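Local coordinates for BH0493 protein (PDB 2QEE), which binds zinc and is probably an amidohydrolase, a metal-dependent hydrolase of unestablished substrate, at residues 81-85 with 86-90; 111-114 with 115-118; 233-237 with 238-242; 285-288 with 289-293. One frame throughout, in Å; residues are numbered along the deposited sequence.

Contact 1 of 4, residues 81-85 with 86-90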
# COMPACT_ATOMS: atom_id res chain seq x y z
N TRP C 81 25.18 -14.18 15.07
CA TRP C 81 24.46 -15.26 15.73
C TRP C 81 24.02 -14.85 17.14
O TRP C 81 22.85 -14.95 17.51
CB TRP C 81 25.32 -16.54 15.78
CG TRP C 81 24.59 -17.72 16.28
CD1 TRP C 81 24.74 -18.32 17.49
CD2 TRP C 81 23.64 -18.52 15.55
NE1 TRP C 81 23.94 -19.43 17.58
CE2 TRP C 81 23.27 -19.60 16.39
CE3 TRP C 81 23.11 -18.46 14.26
CZ2 TRP C 81 22.35 -20.57 16.00
CZ3 TRP C 81 22.19 -19.43 13.86
CH2 TRP C 81 21.80 -20.46 14.74
N GLU C 82 24.97 -14.39 17.94
CA GLU C 82 24.65 -13.97 19.30
C GLU C 82 23.61 -12.82 19.35
O GLU C 82 22.65 -12.91 20.12
CB GLU C 82 25.96 -13.56 20.02
CG GLU C 82 25.77 -13.07 21.43
CD GLU C 82 25.34 -14.16 22.43
OE1 GLU C 82 25.44 -15.39 22.12
OE2 GLU C 82 24.88 -13.77 23.52
N GLU C 83 23.77 -11.80 18.51
CA GLU C 83 22.96 -10.59 18.63
C GLU C 83 21.55 -10.78 18.06
O GLU C 83 20.61 -10.23 18.59
CB GLU C 83 23.60 -9.42 17.88
CG GLU C 83 25.00 -8.99 18.49
CD GLU C 83 24.86 -8.03 19.67
OE1 GLU C 83 23.73 -7.72 20.09
OE2 GLU C 83 25.91 -7.52 20.17
N LEU C 84 21.44 -11.55 16.97
CA LEU C 84 20.12 -11.66 16.27
C LEU C 84 19.40 -12.98 16.50
O LEU C 84 18.21 -13.10 16.19
CB LEU C 84 20.33 -11.52 14.78
CG LEU C 84 20.86 -10.19 14.24
CD1 LEU C 84 20.85 -10.21 12.76
CD2 LEU C 84 20.12 -8.95 14.83
N PHE C 85 20.10 -14.00 17.00
CA PHE C 85 19.45 -15.27 17.27
C PHE C 85 19.37 -15.61 18.76
O PHE C 85 18.40 -16.26 19.21
CB PHE C 85 20.14 -16.42 16.51
CG PHE C 85 20.10 -16.30 15.02
CD1 PHE C 85 19.33 -17.19 14.28
CD2 PHE C 85 20.85 -15.32 14.35
CE1 PHE C 85 19.23 -17.10 12.88
CE2 PHE C 85 20.82 -15.21 12.97
CZ PHE C 85 20.00 -16.13 12.23
N ILE C 86 20.43 -15.29 19.52
CA ILE C 86 20.45 -15.65 20.93
C ILE C 86 19.85 -14.57 21.85
O ILE C 86 19.02 -14.87 22.70
CB ILE C 86 21.94 -16.06 21.39
CG1 ILE C 86 22.50 -17.16 20.48
CG2 ILE C 86 21.99 -16.48 22.83
CD1 ILE C 86 21.56 -18.44 20.37
N LYS C 87 20.26 -13.31 21.68
CA LYS C 87 19.82 -12.21 22.54
C LYS C 87 18.44 -11.66 22.17
O LYS C 87 17.85 -10.95 22.96
CB LYS C 87 20.82 -11.03 22.43
CG LYS C 87 22.21 -11.38 23.09
CD LYS C 87 23.10 -10.15 22.84
CE LYS C 87 24.41 -10.23 23.58
NZ LYS C 87 24.98 -8.83 23.63
N ARG C 88 18.02 -11.88 20.92
CA ARG C 88 16.62 -11.67 20.53
C ARG C 88 16.19 -12.87 19.66
O ARG C 88 17.04 -13.55 19.07
CB ARG C 88 16.39 -10.34 19.77
CG ARG C 88 16.76 -9.08 20.53
CD ARG C 88 18.26 -8.78 20.30
NE ARG C 88 18.82 -7.84 21.30
CZ ARG C 88 20.12 -7.50 21.30
NH1 ARG C 88 20.95 -8.04 20.41
NH2 ARG C 88 20.59 -6.62 22.21
N SER C 89 14.89 -13.15 19.60
CA SER C 89 14.46 -14.28 18.75
C SER C 89 14.66 -13.94 17.29
O SER C 89 14.40 -12.81 16.90
CB SER C 89 12.98 -14.67 19.02
OG SER C 89 12.86 -15.15 20.37
N PRO C 90 15.14 -14.90 16.45
CA PRO C 90 15.44 -14.68 15.06
C PRO C 90 14.16 -14.64 14.21
O PRO C 90 14.05 -15.43 13.26
CB PRO C 90 16.29 -15.88 14.67
CG PRO C 90 15.92 -16.99 15.58
CD PRO C 90 15.56 -16.26 16.89
O HOH W 1 23.45 -6.16 22.20
O HOH W 2 27.27 -9.76 21.31
O HOH W 3 16.41 -11.05 16.16
O HOH W 4 16.48 -16.04 21.25
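The C-terminal end of helix 73-86 is pinned by a salt-bridge network in which Glu83 meets Arg88 and Lys87. Arg88 NH1 does most of the work: it donates to Glu83 OE1 at 2.8 Å and to the backbone Glu83 O at 2.9 Å, so one nitrogen holds both the carboxylate and the main chain of the same residue. Carboxylate and guanidinium are almost coplanar, 8° apart, and the two side chains run side by side in the same direction. Arg88 gets there by a bend at chi2 (87°) that folds the chain back along the helix end, where Trp60 takes the guanidinium in a cation-pi contact. Water 1 bridges Glu83 OE1 and Arg88 NH2. Lys87, extended beyond CG, offers NZ to Glu83 OE2 in a long salt bridge of 3.8 Å, while Thr61 shares a hydrogen bond with that same oxygen. The helix widens here into a pi-type turn: Ile86 N reaches back to Trp81 O at 3.2 Å and Lys87 N to Glu82 O at 2.9 Å. Replacing Arg88 with a leucine would probably leave Glu83 O and Glu83 OE1 without their shared donor, the carboxylate less firmly held on its OE1 side, and Trp60 without its cation. On the apolar side, Pro90 CB presses on Phe85 CD1 at 3.3 Å, and Ile86 CG1 lies 3.9 Å from Trp81 CD1. Trp391 of the second subunit packs on both Phe85 and Pro90.

Contact 2 of 4, residues 111-114 with 115-118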
# COMPACT_ATOMS: atom_id res chain seq x y z
N THR C 111 19.46 -27.18 18.40
CA THR C 111 20.61 -27.28 19.28
C THR C 111 21.30 -25.93 19.42
O THR C 111 22.04 -25.67 20.39
CB THR C 111 21.65 -28.26 18.74
OG1 THR C 111 22.10 -27.82 17.46
CG2 THR C 111 21.09 -29.69 18.68
N ARG C 112 21.10 -25.08 18.40
CA ARG C 112 21.81 -23.79 18.25
C ARG C 112 23.32 -23.96 18.21
O ARG C 112 24.05 -23.06 18.62
CB ARG C 112 21.44 -22.81 19.35
CG ARG C 112 19.93 -22.72 19.59
CD ARG C 112 19.57 -21.69 20.65
NE ARG C 112 18.12 -21.57 20.73
CZ ARG C 112 17.49 -20.68 21.49
NH1 ARG C 112 18.19 -19.83 22.27
NH2 ARG C 112 16.15 -20.64 21.46
N ASP C 113 23.77 -25.10 17.70
CA ASP C 113 25.21 -25.45 17.77
C ASP C 113 25.93 -25.04 16.50
O ASP C 113 26.12 -25.84 15.59
CB ASP C 113 25.33 -26.95 18.04
CG ASP C 113 26.74 -27.36 18.47
OD1 ASP C 113 27.69 -26.59 18.26
OD2 ASP C 113 26.86 -28.48 19.00
N LEU C 114 26.36 -23.78 16.45
CA LEU C 114 26.98 -23.21 15.28
C LEU C 114 28.30 -23.95 14.93
O LEU C 114 28.62 -24.12 13.75
CB LEU C 114 27.19 -21.70 15.50
CG LEU C 114 27.73 -20.82 14.39
CD1 LEU C 114 26.91 -20.88 13.10
CD2 LEU C 114 27.89 -19.35 14.89
N GLN C 115 29.03 -24.40 15.95
CA GLN C 115 30.25 -25.16 15.66
C GLN C 115 29.93 -26.47 14.95
O GLN C 115 30.63 -26.82 13.99
CB GLN C 115 31.13 -25.38 16.90
CG GLN C 115 31.92 -24.14 17.31
CD GLN C 115 32.70 -23.47 16.16
OE1 GLN C 115 32.43 -22.33 15.82
NE2 GLN C 115 33.67 -24.19 15.57
N VAL C 116 28.88 -27.15 15.36
CA VAL C 116 28.43 -28.35 14.62
C VAL C 116 27.97 -28.04 13.19
O VAL C 116 28.28 -28.77 12.25
CB VAL C 116 27.44 -29.18 15.44
CG1 VAL C 116 26.72 -30.24 14.60
CG2 VAL C 116 28.20 -29.85 16.64
N TYR C 117 27.30 -26.88 13.00
CA TYR C 117 26.87 -26.50 11.65
C TYR C 117 28.06 -26.29 10.72
O TYR C 117 28.07 -26.75 9.57
CB TYR C 117 25.91 -25.26 11.67
CG TYR C 117 24.74 -25.29 12.65
CD1 TYR C 117 24.13 -26.50 13.04
CD2 TYR C 117 24.22 -24.07 13.19
CE1 TYR C 117 23.06 -26.51 13.96
CE2 TYR C 117 23.18 -24.07 14.08
CZ TYR C 117 22.59 -25.29 14.46
OH TYR C 117 21.57 -25.32 15.38
N ARG C 118 29.09 -25.63 11.23
CA ARG C 118 30.25 -25.33 10.45
C ARG C 118 30.93 -26.62 10.00
O ARG C 118 31.41 -26.70 8.87
CB ARG C 118 31.22 -24.46 11.24
CG ARG C 118 30.77 -23.00 11.36
CD ARG C 118 31.54 -22.22 12.43
NE ARG C 118 31.20 -20.79 12.31
CZ ARG C 118 31.17 -19.92 13.33
NH1 ARG C 118 31.50 -20.30 14.56
NH2 ARG C 118 30.83 -18.66 13.08
O HOH W 5 28.53 -23.88 18.70
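Asp113 and Val116 cross obliquely at the start of helix 114-122, the carboxylate of Asp113 reaching forward to the first turn. With CG anti to the backbone N (chi1 -166°), Asp113 brings its OD1 to the amide of Val116 and accepts from Val116 N at 3.2 Å. The donor comes from above the carboxylate plane, 71° out of it. This bond makes Asp113 the N-cap of the helix. Water 5 extends it, donating to Asp113 OD1 and accepting from Gln115 N. Two residues before the cap, Thr111 OG1 accepts from Asp113 N to close an ST turn.

The Tyr117 ring lies flat beneath the backbone that enters the helix: Asp113 O sits 3.2 Å above the ring plane, over its centre, and the same oxygen accepts from Tyr117 N. Leu114 stands at about a right angle to Tyr117, with Leu114 CD1 4.2 Å from Tyr117 CD2. Its other methyl, Leu114 CD2, lies over one face of the Arg118 guanidinium, 3.5 Å from Arg118 NH2. Tyr117 OH and Thr111 OG1 both hydrogen-bond to Asp108 O. Arg118 NE forms a salt bridge with Asp45 and Arg118 NH1 another with Asp78. These two carboxylates probably offset the charge of the buried Arg118, with Arg74 also near, and help to fix the plane of the guanidinium on which Leu114 rests.

Contact 3 of 4, residues 233-237 with 238-242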
# COMPACT_ATOMS: atom_id res chain seq x y z
N PRO C 233 13.44 9.24 -22.38
CA PRO C 233 14.78 9.63 -22.87
C PRO C 233 15.48 10.54 -21.87
O PRO C 233 14.83 11.19 -21.03
CB PRO C 233 14.49 10.42 -24.15
CG PRO C 233 13.07 10.08 -24.55
CD PRO C 233 12.36 9.62 -23.29
N GLU C 234 16.80 10.60 -21.96
CA GLU C 234 17.52 11.55 -21.14
C GLU C 234 18.81 11.90 -21.90
O GLU C 234 19.48 11.02 -22.47
CB GLU C 234 17.87 10.86 -19.83
CG GLU C 234 18.65 11.73 -18.84
CD GLU C 234 18.87 11.00 -17.54
OE1 GLU C 234 19.72 10.07 -17.47
OE2 GLU C 234 18.17 11.38 -16.58
N GLU C 235 19.15 13.19 -21.88
CA GLU C 235 20.46 13.62 -22.34
C GLU C 235 21.51 13.42 -21.25
O GLU C 235 21.74 14.30 -20.40
CB GLU C 235 20.39 15.08 -22.82
CG GLU C 235 19.65 15.22 -24.20
CD GLU C 235 20.27 14.34 -25.31
OE1 GLU C 235 21.52 14.29 -25.46
OE2 GLU C 235 19.49 13.66 -26.03
N SER C 236 22.12 12.23 -21.24
CA SER C 236 23.11 11.85 -20.26
C SER C 236 23.91 10.70 -20.88
O SER C 236 23.49 10.15 -21.87
CB SER C 236 22.43 11.34 -18.98
OG SER C 236 21.65 10.15 -19.29
N ASN C 237 25.04 10.33 -20.32
CA ASN C 237 25.70 9.13 -20.85
C ASN C 237 24.77 7.91 -20.83
O ASN C 237 24.77 7.12 -21.75
CB ASN C 237 26.94 8.80 -20.05
CG ASN C 237 28.01 9.89 -20.15
OD1 ASN C 237 28.12 10.55 -21.16
ND2 ASN C 237 28.76 10.08 -19.09
N ARG C 238 23.95 7.79 -19.80
CA ARG C 238 23.07 6.58 -19.70
C ARG C 238 22.03 6.55 -20.79
O ARG C 238 21.80 5.50 -21.43
CB ARG C 238 22.44 6.48 -18.29
CG ARG C 238 21.53 5.21 -18.18
CD ARG C 238 21.25 4.93 -16.69
NE ARG C 238 20.43 6.00 -16.13
CZ ARG C 238 20.54 6.39 -14.87
NH1 ARG C 238 19.78 7.38 -14.41
NH2 ARG C 238 21.45 5.81 -14.07
N GLY C 239 21.38 7.70 -20.98
CA GLY C 239 20.27 7.87 -21.94
C GLY C 239 20.85 7.65 -23.32
O GLY C 239 20.20 7.03 -24.19
N ARG C 240 22.07 8.15 -23.56
CA ARG C 240 22.67 7.98 -24.91
C ARG C 240 23.10 6.56 -25.20
O ARG C 240 22.86 6.05 -26.33
CB ARG C 240 23.82 8.95 -25.17
CG ARG C 240 23.31 10.37 -25.27
CD ARG C 240 24.40 11.36 -25.69
NE ARG C 240 25.32 11.55 -24.60
CZ ARG C 240 25.25 12.55 -23.71
NH1 ARG C 240 24.32 13.50 -23.80
NH2 ARG C 240 26.13 12.58 -22.73
N ILE C 241 23.73 5.91 -24.21
CA ILE C 241 24.17 4.53 -24.36
C ILE C 241 22.95 3.61 -24.57
O ILE C 241 22.95 2.77 -25.47
CB ILE C 241 25.00 4.06 -23.19
CG1 ILE C 241 26.34 4.84 -23.12
CG2 ILE C 241 25.28 2.54 -23.32
CD1 ILE C 241 27.15 4.60 -21.79
N ILE C 242 21.87 3.82 -23.79
CA ILE C 242 20.67 2.99 -23.97
C ILE C 242 20.06 3.18 -25.35
O ILE C 242 19.81 2.19 -26.09
CB ILE C 242 19.61 3.24 -22.86
CG1 ILE C 242 20.20 2.86 -21.51
CG2 ILE C 242 18.26 2.51 -23.20
CD1 ILE C 242 19.25 3.15 -20.28
O HOH W 6 18.67 7.57 -17.65
O HOH W 7 17.76 9.24 -15.03
O HOH W 8 17.80 9.11 -24.36
O HOH W 9 26.99 9.49 -24.05
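Glu234 OE1 is gripped by Ser236 OG, which donates to it at 2.7 Å from the anti side, and by water 6, which leads on to Arg238 NE. Water 7 makes a second bridge, from Glu234 OE2 to Arg238 NH1. Carboxylate and guanidinium therefore meet through solvent: Glu234 OE1 stays 4.1 Å from Arg238 NH1 and well out of the guanidinium plane. Arg238 NH2 is taken by Asn178. Having given its proton to Glu234, Ser236 OG accepts from Gly239 N at 3.0 Å, the N-cap bond that starts helix 237-253. Its chi1 of 62° sets OG between the backbone N and the carbonyl carbon, facing that amide. Gly239 also brings its CA to 3.3 Å from Glu234 O in a CA-H...O contact, where a CB would collide with the carbonyl. Arg240, bent at chi3, folds back over the cap so that Ser236 O lies above the centre of one guanidinium face. Around its edge, Arg240 NH2 donates to Asn237 OD1 at 3.2 Å, approaching from above the amide plane, and Arg240 NH1 makes a weak hydrogen bond, part of a salt bridge, to Glu235 OE1 at 3.3 Å. Water 9 joins Arg240 NE to Asn237 OD1, while Asn237 ND2 donates to Glu181.

Contact 4 of 4, residues 285-288 with 289-293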
# COMPACT_ATOMS: atom_id res chain seq x y z
N GLY C 285 9.54 6.69 -17.80
CA GLY C 285 10.66 6.23 -18.65
C GLY C 285 10.36 4.83 -19.13
O GLY C 285 10.71 4.46 -20.28
N VAL C 286 9.84 4.02 -18.22
CA VAL C 286 9.51 2.61 -18.55
C VAL C 286 8.40 2.58 -19.59
O VAL C 286 8.48 1.82 -20.57
CB VAL C 286 9.08 1.77 -17.31
CG1 VAL C 286 8.83 0.32 -17.74
CG2 VAL C 286 10.15 1.88 -16.18
N GLU C 287 7.36 3.39 -19.37
CA GLU C 287 6.26 3.56 -20.32
C GLU C 287 6.78 3.94 -21.71
O GLU C 287 6.40 3.33 -22.74
CB GLU C 287 5.30 4.64 -19.77
CG GLU C 287 4.07 4.81 -20.65
CD GLU C 287 3.38 6.13 -20.40
OE1 GLU C 287 3.28 6.54 -19.22
OE2 GLU C 287 2.90 6.76 -21.37
N HIS C 288 7.63 4.94 -21.75
CA HIS C 288 8.21 5.39 -23.02
C HIS C 288 8.99 4.27 -23.74
O HIS C 288 8.79 4.00 -24.95
CB HIS C 288 9.11 6.61 -22.76
CG HIS C 288 9.79 7.10 -23.99
ND1 HIS C 288 9.34 8.21 -24.69
CD2 HIS C 288 10.83 6.60 -24.70
CE1 HIS C 288 10.08 8.36 -25.78
NE2 HIS C 288 11.02 7.43 -25.78
N LEU C 289 9.84 3.59 -22.99
CA LEU C 289 10.65 2.50 -23.53
C LEU C 289 9.72 1.44 -24.14
O LEU C 289 9.93 1.03 -25.27
CB LEU C 289 11.54 1.91 -22.45
CG LEU C 289 12.83 2.73 -22.15
CD1 LEU C 289 13.52 2.25 -20.86
CD2 LEU C 289 13.81 2.60 -23.36
N LEU C 290 8.69 1.04 -23.40
CA LEU C 290 7.82 -0.02 -23.91
C LEU C 290 7.04 0.37 -25.17
O LEU C 290 6.86 -0.45 -26.10
CB LEU C 290 6.83 -0.40 -22.82
CG LEU C 290 7.50 -1.10 -21.64
CD1 LEU C 290 6.46 -1.10 -20.49
CD2 LEU C 290 7.90 -2.61 -21.99
N ARG C 291 6.53 1.60 -25.17
CA ARG C 291 5.75 2.08 -26.29
C ARG C 291 6.61 2.30 -27.53
O ARG C 291 6.24 1.88 -28.64
CB ARG C 291 5.05 3.38 -25.92
CG ARG C 291 4.30 4.06 -27.10
CD ARG C 291 3.49 5.23 -26.64
NE ARG C 291 4.32 6.19 -25.91
CZ ARG C 291 4.19 6.40 -24.59
NH1 ARG C 291 3.22 5.76 -23.94
NH2 ARG C 291 5.00 7.25 -23.95
N GLU C 292 7.72 2.99 -27.32
CA GLU C 292 8.59 3.44 -28.42
C GLU C 292 9.55 2.39 -28.97
O GLU C 292 10.10 2.60 -30.08
CB GLU C 292 9.38 4.71 -28.02
CG GLU C 292 8.52 5.83 -27.49
CD GLU C 292 7.44 6.32 -28.47
OE1 GLU C 292 7.61 6.16 -29.69
OE2 GLU C 292 6.41 6.85 -28.01
N TYR C 293 9.76 1.28 -28.24
CA TYR C 293 10.63 0.20 -28.67
C TYR C 293 9.86 -1.15 -28.67
O TYR C 293 10.17 -2.05 -27.88
CB TYR C 293 11.88 0.16 -27.79
CG TYR C 293 12.70 1.40 -27.98
CD1 TYR C 293 13.68 1.46 -28.99
CD2 TYR C 293 12.47 2.54 -27.20
CE1 TYR C 293 14.42 2.65 -29.19
CE2 TYR C 293 13.20 3.74 -27.39
CZ TYR C 293 14.16 3.77 -28.42
OH TYR C 293 14.88 4.93 -28.59
O HOH W 10 12.85 7.45 -27.68
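Glu287 and Arg291 both carry CG anti to the backbone N (chi1 -176° and 174°), which lays them side by side one turn apart on helix 284-292 as an i to i+4 salt bridge. Arg291 then bends at chi3, swinging its guanidinium across to the carboxylate. Arg291 NH1 donates to Glu287 OE2 at 2.8 Å along the anti lone pair, and Arg291 NH2 adds a weak bond to the same oxygen. Both nitrogens thus go to OE2, with the two planes 80° apart, and the pair is not bidentate. Arg291 NE adds a bridge to the adjacent Glu292 OE2 at 3.0 Å, making a three-residue network. The third subunit joins in: its Lys264 pairs with Glu287 OE1 and its Val267 O accepts from Arg291 NH1. A methionine in place of Arg291 would probably leave Glu287 OE2 and Glu292 OE2 without their shared positive mate and Val267 O of the third subunit without its donor. On the buried flank, Val286 CG1 and Leu290 CD1 meet at 3.9 Å, and Phe298 of strand 298-302 packs against Leu290. Beside the salt bridges, Glu292 CG makes a CH-pi contact over the face of the His288 ring, 3.5 Å from its centroid. At the edge of that ring, in its plane, water 10 lies 2.6 Å from His288 NE2.

Overall arrangement
The four contacts fall into two pairs on opposite sides of the chain's centre. Contacts 1 and 2 have centres 14 Å apart and share a packed seam: Trp81 CH2 lies 3.9 Å from Tyr117 CE2, and Ile86 CD1 3.8 Å from Arg112 CD. Both also reach the second subunit, where Trp391 packs on Phe85, Pro90 and Arg112. Contacts 3 and 4, again with centres 14 Å apart, touch where Pro233 CG meets His288 NE2 at 3.6 Å; contact 4 faces the third subunit. Between contacts 1 and 3 the centres are about 46 Å apart. All four lie away from the zinc ion held by His28, His30 and Asp357.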